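Local coordinates for protein oligopeptide ABC transporter OppAIV (Borrelia burgdorferi B31, PDB 4GL8) that probably binds oligopeptides outside the cytoplasmic membrane and delivers them to an ABC transporter for uptake, at residues D245-A250 against T378-R383. Residues are numbered along the deposited sequence; the frame is centred on the assembly and turned at random.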
# COMPACT_ATOMS: atom_id res chain seq x y z
N ASP A 245 -13.49 2.75 13.10
CA ASP A 245 -12.27 2.20 13.73
C ASP A 245 -12.60 1.13 14.76
O ASP A 245 -11.70 0.41 15.23
CB ASP A 245 -11.54 3.34 14.48
CG ASP A 245 -11.05 4.44 13.55
OD1 ASP A 245 -10.86 4.14 12.35
OD2 ASP A 245 -10.85 5.59 14.01
N ASN A 246 -13.87 1.06 15.14
CA ASN A 246 -14.34 0.14 16.17
C ASN A 246 -14.76 -1.23 15.57
O ASN A 246 -15.90 -1.41 15.15
CB ASN A 246 -15.49 0.80 16.94
CG ASN A 246 -15.90 0.03 18.18
OD1 ASN A 246 -16.03 -1.20 18.18
ND2 ASN A 246 -16.14 0.76 19.26
N SER A 247 -13.84 -2.19 15.57
CA SER A 247 -14.12 -3.53 15.08
C SER A 247 -15.34 -4.20 15.74
O SER A 247 -16.04 -4.97 15.08
CB SER A 247 -12.89 -4.44 15.22
OG SER A 247 -12.73 -4.92 16.54
N ILE A 248 -15.62 -3.91 17.01
CA ILE A 248 -16.77 -4.48 17.70
C ILE A 248 -18.06 -3.93 17.15
O ILE A 248 -19.04 -4.64 17.07
CB ILE A 248 -16.76 -4.23 19.24
CG1 ILE A 248 -15.59 -4.98 19.91
CG2 ILE A 248 -18.09 -4.66 19.90
CD1 ILE A 248 -15.71 -6.51 19.84
N THR A 249 -18.08 -2.65 16.80
CA THR A 249 -19.29 -2.06 16.23
C THR A 249 -19.54 -2.73 14.89
O THR A 249 -20.64 -3.22 14.63
CB THR A 249 -19.09 -0.56 16.00
OG1 THR A 249 -18.81 0.06 17.26
CG2 THR A 249 -20.34 0.05 15.37
N ALA A 250 -18.50 -2.75 14.07
CA ALA A 250 -18.55 -3.44 12.79
C ALA A 250 -19.00 -4.91 12.93
O ALA A 250 -19.82 -5.39 12.14
CB ALA A 250 -17.17 -3.37 12.12
N THR A 378 -5.47 4.53 14.90
CA THR A 378 -6.61 4.07 15.70
C THR A 378 -7.09 2.78 15.06
O THR A 378 -7.43 2.73 13.86
CB THR A 378 -7.75 5.10 15.70
OG1 THR A 378 -7.22 6.41 15.96
CG2 THR A 378 -8.87 4.75 16.75
N SER A 379 -7.11 1.73 15.85
CA SER A 379 -7.46 0.40 15.38
C SER A 379 -7.31 -0.50 16.58
O SER A 379 -6.31 -0.41 17.28
CB SER A 379 -6.50 -0.10 14.30
OG SER A 379 -6.34 -1.51 14.34
N ASP A 380 -8.30 -1.34 16.80
CA ASP A 380 -8.25 -2.34 17.88
C ASP A 380 -7.08 -3.32 17.74
O ASP A 380 -6.41 -3.64 18.72
CB ASP A 380 -9.55 -3.12 17.90
CG ASP A 380 -10.72 -2.26 18.34
OD1 ASP A 380 -10.46 -1.28 19.08
OD2 ASP A 380 -11.87 -2.59 17.99
N SER A 381 -6.85 -3.78 16.53
CA SER A 381 -5.71 -4.65 16.27
C SER A 381 -4.37 -3.97 16.61
O SER A 381 -3.52 -4.54 17.31
CB SER A 381 -5.71 -5.11 14.80
OG SER A 381 -5.17 -6.44 14.72
N GLN A 382 -4.20 -2.73 16.13
CA GLN A 382 -2.92 -2.05 16.25
C GLN A 382 -2.64 -1.72 17.69
O GLN A 382 -1.48 -1.79 18.12
CB GLN A 382 -2.86 -0.80 15.40
CG GLN A 382 -2.88 -1.08 13.91
CD GLN A 382 -1.84 -2.11 13.47
OE1 GLN A 382 -0.72 -2.15 13.98
NE2 GLN A 382 -2.21 -2.92 12.52
N ARG A 383 -3.69 -1.42 18.44
CA ARG A 383 -3.58 -1.17 19.86
C ARG A 383 -2.98 -2.37 20.59
O ARG A 383 -2.07 -2.23 21.40
CB ARG A 383 -4.96 -0.85 20.44
CG ARG A 383 -4.99 -0.58 21.94
CD ARG A 383 -6.32 0.01 22.36
NE ARG A 383 -7.42 -0.96 22.28
CZ ARG A 383 -8.40 -0.92 21.39
NH1 ARG A 383 -8.46 0.05 20.48
NH2 ARG A 383 -9.35 -1.85 21.42
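Asp380 reaches from the first turn of its helix to the first residue of another, where Ser247 holds its OD2 by two bonds. The hydroxyl is the firmer donor: Ser247 OG lies 2.9 Å from Asp380 OD2, whose anti lone pair, directed away from OD1, accepts the bond. Ser247 N adds a weak bond to the same Asp380 OD2, 3.1 Å long and bent to 130° at the hydrogen. With chi1 at 79°, Ser247 OG sits between its own N and carbonyl carbon, which lets hydroxyl and amide converge on one oxygen. Beside this polar grip, the Asp245 and Thr378 side chains cross at about a right angle, with Asp245 OD2 3.5 Å from Thr378 CG2.

In the modelled conformer of Arg383, one of two, both terminal nitrogens meet the other carboxylate oxygen, with Asp380 OD1 2.7 Å from Arg383 NH2. Both helix starts are N-capped: Asn246 OD1 accepts from Thr249 N at 2.9 Å, and Ser379 OG from Gln382 N at 3.0 Å. Ser38 bonds Asp245 OD1, while Asn405 bonds Thr378 OG1. Gln382 packs on the backbone of the bound peptide, which places the contact beside the peptide site. Near the surface, an aspartate in one first turn thus joins the N-terminal ends of helices 247-255 and 380-397, the latter following strand 372-377, with Pro268 touching both Ser247 and Asp380.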